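Local structure of putative molybdenum cofactor biosynthesis protein D2 (MoaD2) / thiamine S (Mycobacterium smegmatis, 6JC0) at residues T34-A37 and E38-R42; P48-A51 and R52-R56; Y59-E63 and V64-D68. The protein probably acts as a small ubiquitin-like sulfur carrier in molybdenum cofactor biosynthesis. One frame throughout, in Å; residues are numbered along the deposited sequence.

Interaction 1 of 3, residues T34-A37 and E38-R42; sequences TSVA and ELVER
S35 and E38 meet at the start of helix 36-44, where the chain leaves the short strand 34-35. The hydroxyl OG of S35 accepts the backbone N-H of E38 at 3.0 Å, along a nearly straight bond of 165°. Serine suits this N-cap because its short side chain can fold back: a chi1 of 74° tucks OG in over the backbone, between its two arms, so that the oxygen serves an amide of the first turn, which lacks the carbonyl four residues back within the helix. E38 answers in the other direction, though weakly. Its extended chain brings OE2 to 3.4 Å from the backbone N of S35, and a second weak bond runs to OE2 from S35 OG. The carboxylate, carrying a negative charge near the positive end of the helix dipole, is probably favoured there. Beyond the cap, the carbonyls of S35, V36 and A37 accept from the amides of L39, V40 and E41, the V36 O to V40 N bond measuring 2.9 Å.

The tightest side-chain packing is beside the cap, where T34 CG2 rests 3.6 Å from E38 CB, the two side chains meeting at a slant. On the buried face L39 turns to L28 and I30 of strand 25-31, and V36 and V40 rest on M69, apolar residues suited to such surroundings; V36 CG1 touches V40 CG2 only lightly, at 4.3 Å. The solvent side is looser. E41 and R42 are exposed there, and a water links R42 to T34, donating to T34 OG1 at 2.8 Å and accepting a weak bond from R42 NE. T34 OG1 also bonds to A31 O. Reciprocal serine and glutamate bonds three residues apart make this a capping box, here opening a helix of a ubiquitin-like fold.

Interaction 2 of 3, residues P48-A51 and R52-R56; sequences PELA and RVLKR
The carbonyl oxygen of L50 accepts the backbone N-H of L54 at 2.8 Å, and the side chain of L54 closes over the same oxygen, with CG 3.2 Å away. Equivalent bonds link P48 O to R52 N and E49 O to V53 N, making a regular helical turn. Proline is well placed at the start of this helix, since its missing N-H is not needed in a first turn.

On the inner side, L50 CD1 packs 3.9 Å from L54 CG. L50 has its CG anti to the backbone N (chi1 177°), which swings the branched end along the helix to reach L54; two leucines one turn apart thus put their branched ends together on the same face.

The outer side belongs to R52. An unusual chi1 of -147° and a bend at chi3 (-58°) together lay the guanidinium back over the preceding turn, where NH1 lies 3.5 Å from E49 CA and P48 O sits above one face of the group, toward its rim. E49 OE1 and R52 NH2 remain 4.6 Å apart, so their opposite charges may attract but do not touch. Long, charged residues suit this exposed surface.

The helix packs on two others: L50 and V53 rest against helix 16-21, through A20, A21 and A16, whereas L54 meets V40 and L43 of helix 36-44.

Interaction 3 of 3, residues Y59-E63 and V64-D68; sequences YLCDE and VAVRD
Strands 58-61 and 64-65 form a tight antiparallel hairpin, in which C61 and V64 are a hydrogen-bonded pair joined by a type I' turn and L60 and A65 the non-hydrogen-bonded pair beside it. V66 carries most of the side-chain contact. Its CG2, placed beside the backbone N by a chi1 of 177° that sends CG1 to the far side, comes within 3.6 Å of C61 SG and 3.9 Å of Y59 CB; a compact branched residue can meet both at once. L60 CD2 lies 3.7 Å from A65 CA, where the small alanine lets the leucine lie across the neighbouring strand.

C61 N donates to V64 O at 2.9 Å, and V64 N returns a bond to C61 O from well above the carbonyl plane. Further along, V66 N reaches Y59 O at 2.8 Å; a water takes the place of a direct return bond, accepting from Y59 N and donating to V66 O.

The turn's acids have partners outside the hairpin: D62 OD1 accepts from T78 N, and E63 OE2 makes a salt bridge with R12. L60 and E63 also pack on polar side chains of the chain of another protein. D62 and E63 both adopt the left-handed backbone conformation that a type I' turn requires. The result is a β-hairpin with a two-residue turn, whose strand 64-65 is outermost within this chain in the mixed sheet of the ubiquitin-like fold.

In the fold
The three contacts follow one another along the chain: interaction 1 caps and begins helix 36-44, interaction 2 lies in helix 48-54, and interaction 3 is the hairpin of strands 58-61 and 64-65. The centre of interaction 1 is about 13 Å from the centres of interactions 2 and 3, which are about 18 Å from each other. They nonetheless touch: V40, which meets L54, also packs on Y59, whose OH probably hydrogen-bonds to L54 O, and V36 meets C61 and V66. Y59 of strand 58-61 thus ties the hairpin to both helices, joining successive elements of one compact ubiquitin-like domain.

Interaction 1 of 3, residues T34-A37 and E38-R42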
ATOM      1  N   THR B  34       1.749 -28.477 -41.295  1.00 24.54           N
ATOM      2  CA  THR B  34       0.533 -27.786 -40.877  1.00 21.38           C
ATOM      3  C   THR B  34       0.883 -26.607 -39.977  1.00 23.37           C
ATOM      4  O   THR B  34       1.636 -26.757 -39.019  1.00 19.88           O
ATOM      5  CB  THR B  34      -0.431 -28.728 -40.119  1.00 18.76           C
ATOM      6  OG1 THR B  34      -0.848 -29.797 -40.977  1.00 17.92           O
ATOM      7  CG2 THR B  34      -1.658 -27.970 -39.632  1.00 12.79           C
ATOM      8  N   SER B  35       0.353 -25.432 -40.292  1.00 20.33           N
ATOM      9  CA  SER B  35       0.605 -24.256 -39.471  1.00 22.46           C
ATOM     10  C   SER B  35      -0.204 -24.336 -38.181  1.00 20.47           C
ATOM     11  O   SER B  35      -1.181 -25.082 -38.100  1.00 17.18           O
ATOM     12  CB  SER B  35       0.258 -22.978 -40.232  1.00 21.26           C
ATOM     13  OG  SER B  35      -1.147 -22.815 -40.323  1.00 23.80           O
ATOM     14  N   VAL B  36       0.199 -23.564 -37.178  1.00 18.06           N
ATOM     15  CA  VAL B  36      -0.545 -23.514 -35.925  1.00 20.10           C
ATOM     16  C   VAL B  36      -1.970 -23.038 -36.186  1.00 22.47           C
ATOM     17  O   VAL B  36      -2.919 -23.552 -35.596  1.00 20.01           O
ATOM     18  CB  VAL B  36       0.126 -22.593 -34.893  1.00 17.06           C
ATOM     19  CG1 VAL B  36      -0.684 -22.558 -33.605  1.00 16.91           C
ATOM     20  CG2 VAL B  36       1.549 -23.058 -34.611  1.00 20.29           C
ATOM     21  N   ALA B  37      -2.112 -22.071 -37.088  1.00 22.85           N
ATOM     22  CA  ALA B  37      -3.426 -21.543 -37.450  1.00 22.17           C
ATOM     23  C   ALA B  37      -4.327 -22.635 -38.041  1.00 20.53           C
ATOM     24  O   ALA B  37      -5.494 -22.755 -37.670  1.00 18.03           O
ATOM     25  CB  ALA B  37      -3.280 -20.387 -38.425  1.00 18.69           C
ATOM     26  N   GLU B  38      -3.779 -23.435 -38.950  1.00 20.45           N
ATOM     27  CA  GLU B  38      -4.522 -24.553 -39.524  1.00 23.40           C
ATOM     28  C   GLU B  38      -4.904 -25.576 -38.459  1.00 19.72           C
ATOM     29  O   GLU B  38      -5.972 -26.181 -38.526  1.00 20.27           O
ATOM     30  CB  GLU B  38      -3.709 -25.244 -40.619  1.00 34.03           C
ATOM     31  CG  GLU B  38      -3.405 -24.394 -41.836  1.00 41.28           C
ATOM     32  CD  GLU B  38      -2.596 -25.158 -42.868  1.00 50.77           C
ATOM     33  OE1 GLU B  38      -3.130 -26.134 -43.434  1.00 57.28           O
ATOM     34  OE2 GLU B  38      -1.423 -24.792 -43.100  1.00 49.67           O
ATOM     35  N   LEU B  39      -4.019 -25.778 -37.487  1.00 18.82           N
ATOM     36  CA  LEU B  39      -4.288 -26.698 -36.386  1.00 18.51           C
ATOM     37  C   LEU B  39      -5.463 -26.202 -35.559  1.00 17.20           C
ATOM     38  O   LEU B  39      -6.362 -26.972 -35.215  1.00 21.51           O
ATOM     39  CB  LEU B  39      -3.054 -26.863 -35.493  1.00 13.65           C
ATOM     40  CG  LEU B  39      -3.285 -27.613 -34.178  1.00 15.88           C
ATOM     41  CD1 LEU B  39      -3.759 -29.046 -34.431  1.00 14.87           C
ATOM     42  CD2 LEU B  39      -2.023 -27.610 -33.324  1.00 14.58           C
ATOM     43  N   VAL B  40      -5.450 -24.910 -35.248  1.00 14.43           N
ATOM     44  CA  VAL B  40      -6.510 -24.291 -34.460  1.00 14.22           C
ATOM     45  C   VAL B  40      -7.866 -24.455 -35.148  1.00 18.09           C
ATOM     46  O   VAL B  40      -8.884 -24.679 -34.486  1.00 18.80           O
ATOM     47  CB  VAL B  40      -6.215 -22.792 -34.211  1.00 18.04           C
ATOM     48  CG1 VAL B  40      -7.409 -22.092 -33.575  1.00 13.81           C
ATOM     49  CG2 VAL B  40      -4.985 -22.642 -33.326  1.00 18.34           C
ATOM     50  N   GLU B  41      -7.870 -24.367 -36.475  1.00 21.95           N
ATOM     51  CA  GLU B  41      -9.089 -24.580 -37.251  1.00 24.62           C
ATOM     52  C   GLU B  41      -9.629 -25.988 -37.029  1.00 23.59           C
ATOM     53  O   GLU B  41     -10.826 -26.178 -36.816  1.00 22.08           O
ATOM     54  CB  GLU B  41      -8.838 -24.355 -38.745  1.00 30.11           C
ATOM     55  CG  GLU B  41      -8.591 -22.913 -39.146  1.00 41.93           C
ATOM     56  CD  GLU B  41      -8.279 -22.769 -40.627  1.00 53.05           C
ATOM     57  OE1 GLU B  41      -7.892 -23.777 -41.261  1.00 54.09           O
ATOM     58  OE2 GLU B  41      -8.422 -21.648 -41.158  1.00 57.40           O
ATOM     59  N   ARG B  42      -8.736 -26.974 -37.080  1.00 17.96           N
ATOM     60  CA  ARG B  42      -9.136 -28.368 -36.918  1.00 17.46           C
ATOM     61  C   ARG B  42      -9.568 -28.660 -35.483  1.00 19.82           C
ATOM     62  O   ARG B  42     -10.491 -29.438 -35.250  1.00 14.74           O
ATOM     63  CB  ARG B  42      -7.999 -29.303 -37.343  1.00 15.04           C
ATOM     64  CG  ARG B  42      -7.676 -29.218 -38.831  1.00 16.17           C
ATOM     65  CD  ARG B  42      -6.486 -30.091 -39.204  1.00 14.07           C
ATOM     66  NE  ARG B  42      -6.221 -30.064 -40.640  1.00 19.76           N
ATOM     67  CZ  ARG B  42      -6.859 -30.812 -41.535  1.00 21.43           C
ATOM     68  NH1 ARG B  42      -6.551 -30.721 -42.821  1.00 24.81           N
ATOM     69  NH2 ARG B  42      -7.810 -31.651 -41.146  1.00 21.90           N
TER
HETATM   70  O   HOH W   1      -3.474 -30.126 -41.877  1.00 24.11           O

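Interaction 2 of 3, residues P48-A51 and R52-R56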
ATOM      1  N   PRO B  48     -18.747 -25.639 -31.602  1.00 25.81           N
ATOM      2  CA  PRO B  48     -18.771 -24.178 -31.716  1.00 25.73           C
ATOM      3  C   PRO B  48     -18.271 -23.450 -30.471  1.00 26.03           C
ATOM      4  O   PRO B  48     -17.716 -22.360 -30.597  1.00 29.65           O
ATOM      5  CB  PRO B  48     -20.252 -23.877 -31.949  1.00 28.70           C
ATOM      6  CG  PRO B  48     -20.758 -25.089 -32.644  1.00 32.44           C
ATOM      7  CD  PRO B  48     -20.027 -26.241 -32.019  1.00 25.70           C
ATOM      8  N   GLU B  49     -18.468 -24.038 -29.294  1.00 30.01           N
ATOM      9  CA  GLU B  49     -18.062 -23.399 -28.046  1.00 34.18           C
ATOM     10  C   GLU B  49     -16.541 -23.310 -27.954  1.00 26.50           C
ATOM     11  O   GLU B  49     -15.994 -22.256 -27.629  1.00 25.43           O
ATOM     12  CB  GLU B  49     -18.618 -24.151 -26.835  1.00 44.14           C
ATOM     13  CG  GLU B  49     -20.126 -24.365 -26.856  1.00 55.48           C
ATOM     14  CD  GLU B  49     -20.533 -25.629 -27.596  1.00 60.63           C
ATOM     15  OE1 GLU B  49     -20.333 -25.694 -28.829  1.00 62.34           O
ATOM     16  OE2 GLU B  49     -21.049 -26.559 -26.943  1.00 61.55           O
ATOM     17  N   LEU B  50     -15.864 -24.416 -28.239  1.00 21.47           N
ATOM     18  CA  LEU B  50     -14.406 -24.419 -28.256  1.00 22.25           C
ATOM     19  C   LEU B  50     -13.902 -23.463 -29.329  1.00 23.93           C
ATOM     20  O   LEU B  50     -13.007 -22.656 -29.079  1.00 18.89           O
ATOM     21  CB  LEU B  50     -13.857 -25.827 -28.497  1.00 18.19           C
ATOM     22  CG  LEU B  50     -12.332 -25.911 -28.602  1.00 23.41           C
ATOM     23  CD1 LEU B  50     -11.671 -25.326 -27.357  1.00 20.02           C
ATOM     24  CD2 LEU B  50     -11.869 -27.342 -28.846  1.00 19.96           C
ATOM     25  N   ALA B  51     -14.497 -23.554 -30.517  1.00 19.83           N
ATOM     26  CA  ALA B  51     -14.142 -22.681 -31.630  1.00 23.52           C
ATOM     27  C   ALA B  51     -14.224 -21.217 -31.210  1.00 26.73           C
ATOM     28  O   ALA B  51     -13.368 -20.408 -31.570  1.00 24.95           O
ATOM     29  CB  ALA B  51     -15.050 -22.944 -32.823  1.00 24.75           C
ATOM     30  N   ARG B  52     -15.254 -20.901 -30.430  1.00 25.89           N
ATOM     31  CA  ARG B  52     -15.471 -19.555 -29.911  1.00 28.08           C
ATOM     32  C   ARG B  52     -14.359 -19.138 -28.942  1.00 23.65           C
ATOM     33  O   ARG B  52     -13.796 -18.051 -29.061  1.00 22.23           O
ATOM     34  CB  ARG B  52     -16.835 -19.480 -29.217  1.00 35.51           C
ATOM     35  CG  ARG B  52     -17.539 -18.138 -29.341  1.00 43.84           C
ATOM     36  CD  ARG B  52     -18.928 -18.163 -28.699  1.00 49.52           C
ATOM     37  NE  ARG B  52     -19.795 -19.189 -29.277  1.00 52.50           N
ATOM     38  CZ  ARG B  52     -20.231 -20.260 -28.619  1.00 50.75           C
ATOM     39  NH1 ARG B  52     -19.890 -20.446 -27.350  1.00 53.83           N
ATOM     40  NH2 ARG B  52     -21.015 -21.143 -29.227  1.00 45.47           N
ATOM     41  N   VAL B  53     -14.044 -20.011 -27.989  1.00 20.44           N
ATOM     42  CA  VAL B  53     -12.998 -19.737 -27.010  1.00 18.92           C
ATOM     43  C   VAL B  53     -11.629 -19.586 -27.673  1.00 20.90           C
ATOM     44  O   VAL B  53     -10.830 -18.735 -27.273  1.00 21.89           O
ATOM     45  CB  VAL B  53     -12.934 -20.848 -25.936  1.00 24.79           C
ATOM     46  CG1 VAL B  53     -11.633 -20.769 -25.131  1.00 20.36           C
ATOM     47  CG2 VAL B  53     -14.141 -20.757 -25.011  1.00 25.52           C
ATOM     48  N   LEU B  54     -11.369 -20.397 -28.698  1.00 18.90           N
ATOM     49  CA  LEU B  54     -10.077 -20.385 -29.383  1.00 15.36           C
ATOM     50  C   LEU B  54      -9.745 -19.046 -30.040  1.00 27.08           C
ATOM     51  O   LEU B  54      -8.572 -18.699 -30.189  1.00 25.89           O
ATOM     52  CB  LEU B  54     -10.025 -21.485 -30.445  1.00 15.42           C
ATOM     53  CG  LEU B  54      -9.946 -22.932 -29.960  1.00 17.99           C
ATOM     54  CD1 LEU B  54      -9.898 -23.879 -31.147  1.00 16.17           C
ATOM     55  CD2 LEU B  54      -8.736 -23.131 -29.072  1.00 21.82           C
ATOM     56  N   LYS B  55     -10.774 -18.302 -30.437  1.00 30.47           N
ATOM     57  CA  LYS B  55     -10.573 -17.026 -31.116  1.00 34.50           C
ATOM     58  C   LYS B  55      -9.698 -16.074 -30.310  1.00 26.11           C
ATOM     59  O   LYS B  55      -8.900 -15.326 -30.871  1.00 24.46           O
ATOM     60  CB  LYS B  55     -11.917 -16.357 -31.419  1.00 41.46           C
ATOM     61  CG  LYS B  55     -12.536 -16.784 -32.739  1.00 48.83           C
ATOM     62  CD  LYS B  55     -13.406 -15.678 -33.316  1.00 54.33           C
ATOM     63  CE  LYS B  55     -13.454 -15.750 -34.835  1.00 58.24           C
ATOM     64  NZ  LYS B  55     -13.981 -14.489 -35.428  1.00 61.04           N
ATOM     65  N   ARG B  56      -9.834 -16.125 -28.991  1.00 24.73           N
ATOM     66  CA  ARG B  56      -9.126 -15.197 -28.119  1.00 26.68           C
ATOM     67  C   ARG B  56      -7.951 -15.854 -27.393  1.00 27.06           C
ATOM     68  O   ARG B  56      -7.371 -15.264 -26.484  1.00 26.65           O
ATOM     69  CB  ARG B  56     -10.097 -14.593 -27.106  1.00 26.07           C
ATOM     70  CG  ARG B  56     -11.287 -13.897 -27.744  1.00 32.22           C
ATOM     71  CD  ARG B  56     -12.243 -13.367 -26.693  1.00 40.39           C
ATOM     72  NE  ARG B  56     -11.568 -12.473 -25.759  1.00 47.61           N
ATOM     73  CZ  ARG B  56     -12.161 -11.874 -24.732  1.00 50.85           C
ATOM     74  NH1 ARG B  56     -13.454 -12.071 -24.501  1.00 55.08           N
ATOM     75  NH2 ARG B  56     -11.460 -11.078 -23.934  1.00 44.92           N
TER

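Interaction 3 of 3, residues Y59-E63 and V64-D68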
ATOM      1  N   TYR B  59      -0.992 -19.178 -27.823  1.00 20.05           N
ATOM      2  CA  TYR B  59      -0.491 -20.539 -27.974  1.00 23.53           C
ATOM      3  C   TYR B  59       0.993 -20.682 -27.666  1.00 25.24           C
ATOM      4  O   TYR B  59       1.797 -19.792 -27.955  1.00 26.03           O
ATOM      5  CB  TYR B  59      -0.781 -21.044 -29.394  1.00 20.96           C
ATOM      6  CG  TYR B  59      -2.250 -20.985 -29.737  1.00 18.33           C
ATOM      7  CD1 TYR B  59      -3.103 -22.032 -29.406  1.00 14.20           C
ATOM      8  CD2 TYR B  59      -2.792 -19.866 -30.358  1.00 21.56           C
ATOM      9  CE1 TYR B  59      -4.456 -21.973 -29.697  1.00 10.69           C
ATOM     10  CE2 TYR B  59      -4.144 -19.795 -30.649  1.00 20.42           C
ATOM     11  CZ  TYR B  59      -4.968 -20.854 -30.320  1.00 16.20           C
ATOM     12  OH  TYR B  59      -6.310 -20.792 -30.613  1.00 19.87           O
ATOM     13  N   LEU B  60       1.339 -21.816 -27.065  1.00 17.23           N
ATOM     14  CA  LEU B  60       2.728 -22.194 -26.860  1.00 20.51           C
ATOM     15  C   LEU B  60       3.047 -23.467 -27.631  1.00 18.03           C
ATOM     16  O   LEU B  60       2.223 -24.374 -27.708  1.00 17.70           O
ATOM     17  CB  LEU B  60       3.022 -22.412 -25.376  1.00 22.91           C
ATOM     18  CG  LEU B  60       2.431 -21.435 -24.363  1.00 21.41           C
ATOM     19  CD1 LEU B  60       2.684 -21.948 -22.957  1.00 18.35           C
ATOM     20  CD2 LEU B  60       3.008 -20.036 -24.547  1.00 19.91           C
ATOM     21  N   CYS B  61       4.242 -23.523 -28.204  1.00 18.65           N
ATOM     22  CA  CYS B  61       4.774 -24.759 -28.770  1.00 17.94           C
ATOM     23  C   CYS B  61       5.968 -25.173 -27.927  1.00 22.78           C
ATOM     24  O   CYS B  61       6.981 -24.475 -27.911  1.00 26.85           O
ATOM     25  CB  CYS B  61       5.185 -24.573 -30.231  1.00 17.31           C
ATOM     26  SG  CYS B  61       3.814 -24.374 -31.386  1.00 21.51           S
ATOM     27  N   ASP B  62       5.844 -26.300 -27.228  1.00 21.93           N
ATOM     28  CA  ASP B  62       6.819 -26.694 -26.213  1.00 23.78           C
ATOM     29  C   ASP B  62       7.053 -25.533 -25.247  1.00 23.61           C
ATOM     30  O   ASP B  62       8.190 -25.178 -24.946  1.00 28.69           O
ATOM     31  CB  ASP B  62       8.135 -27.143 -26.854  1.00 27.25           C
ATOM     32  CG  ASP B  62       7.994 -28.436 -27.642  1.00 27.70           C
ATOM     33  OD1 ASP B  62       7.015 -29.177 -27.411  1.00 26.99           O
ATOM     34  OD2 ASP B  62       8.867 -28.716 -28.490  1.00 27.68           O
ATOM     35  N   GLU B  63       5.952 -24.936 -24.796  1.00 23.72           N
ATOM     36  CA  GLU B  63       5.957 -23.815 -23.853  1.00 25.87           C
ATOM     37  C   GLU B  63       6.738 -22.584 -24.328  1.00 27.08           C
ATOM     38  O   GLU B  63       7.149 -21.759 -23.515  1.00 26.63           O
ATOM     39  CB  GLU B  63       6.493 -24.272 -22.491  1.00 29.01           C
ATOM     40  CG  GLU B  63       5.617 -25.320 -21.816  1.00 31.51           C
ATOM     41  CD  GLU B  63       6.020 -25.594 -20.379  1.00 36.07           C
ATOM     42  OE1 GLU B  63       7.125 -25.174 -19.976  1.00 39.01           O
ATOM     43  OE2 GLU B  63       5.227 -26.229 -19.650  1.00 36.12           O
ATOM     44  N   VAL B  64       6.931 -22.456 -25.638  1.00 26.07           N
ATOM     45  CA  VAL B  64       7.471 -21.226 -26.218  1.00 28.44           C
ATOM     46  C   VAL B  64       6.355 -20.488 -26.954  1.00 25.24           C
ATOM     47  O   VAL B  64       5.682 -21.068 -27.801  1.00 23.19           O
ATOM     48  CB  VAL B  64       8.634 -21.502 -27.194  1.00 36.76           C
ATOM     49  CG1 VAL B  64       9.105 -20.203 -27.839  1.00 38.68           C
ATOM     50  CG2 VAL B  64       9.785 -22.192 -26.478  1.00 37.42           C
ATOM     51  N   ALA B  65       6.161 -19.213 -26.622  1.00 25.45           N
ATOM     52  CA  ALA B  65       5.070 -18.422 -27.181  1.00 21.71           C
ATOM     53  C   ALA B  65       5.080 -18.410 -28.708  1.00 24.80           C
ATOM     54  O   ALA B  65       6.125 -18.238 -29.325  1.00 20.61           O
ATOM     55  CB  ALA B  65       5.128 -16.999 -26.645  1.00 27.55           C
ATOM     56  N   VAL B  66       3.906 -18.610 -29.304  1.00 28.50           N
ATOM     57  CA  VAL B  66       3.753 -18.551 -30.754  1.00 26.74           C
ATOM     58  C   VAL B  66       3.495 -17.117 -31.202  1.00 27.24           C
ATOM     59  O   VAL B  66       2.427 -16.562 -30.952  1.00 27.28           O
ATOM     60  CB  VAL B  66       2.596 -19.449 -31.247  1.00 23.69           C
ATOM     61  CG1 VAL B  66       2.410 -19.299 -32.750  1.00 21.38           C
ATOM     62  CG2 VAL B  66       2.853 -20.904 -30.877  1.00 21.18           C
ATOM     63  N   ARG B  67       4.480 -16.519 -31.858  1.00 30.99           N
ATOM     64  CA  ARG B  67       4.360 -15.144 -32.328  1.00 35.31           C
ATOM     65  C   ARG B  67       3.737 -15.089 -33.718  1.00 37.48           C
ATOM     66  O   ARG B  67       2.966 -14.182 -34.030  1.00 39.93           O
ATOM     67  CB  ARG B  67       5.729 -14.460 -32.339  1.00 38.59           C
ATOM     68  CG  ARG B  67       6.310 -14.187 -30.961  1.00 45.03           C
ATOM     69  CD  ARG B  67       7.748 -13.701 -31.073  1.00 57.14           C
ATOM     70  NE  ARG B  67       8.193 -12.999 -29.872  1.00 69.53           N
ATOM     71  CZ  ARG B  67       9.404 -12.468 -29.719  1.00 75.25           C
ATOM     72  NH1 ARG B  67      10.300 -12.563 -30.692  1.00 75.76           N
ATOM     73  NH2 ARG B  67       9.719 -11.845 -28.592  1.00 77.46           N
ATOM     74  N   ASP B  68       4.083 -16.066 -34.550  1.00 37.58           N
ATOM     75  CA  ASP B  68       3.566 -16.151 -35.910  1.00 35.32           C
ATOM     76  C   ASP B  68       2.675 -17.386 -36.053  1.00 29.39           C
ATOM     77  O   ASP B  68       3.148 -18.515 -35.960  1.00 27.39           O
ATOM     78  CB  ASP B  68       4.723 -16.193 -36.914  1.00 37.18           C
ATOM     79  CG  ASP B  68       4.253 -16.188 -38.358  1.00 41.28           C
ATOM     80  OD1 ASP B  68       3.088 -15.817 -38.610  1.00 41.40           O
ATOM     81  OD2 ASP B  68       5.059 -16.546 -39.243  1.00 45.41           O
TER
HETATM   82  O   HOH W   2      -0.003 -17.288 -29.605  1.00 22.33           O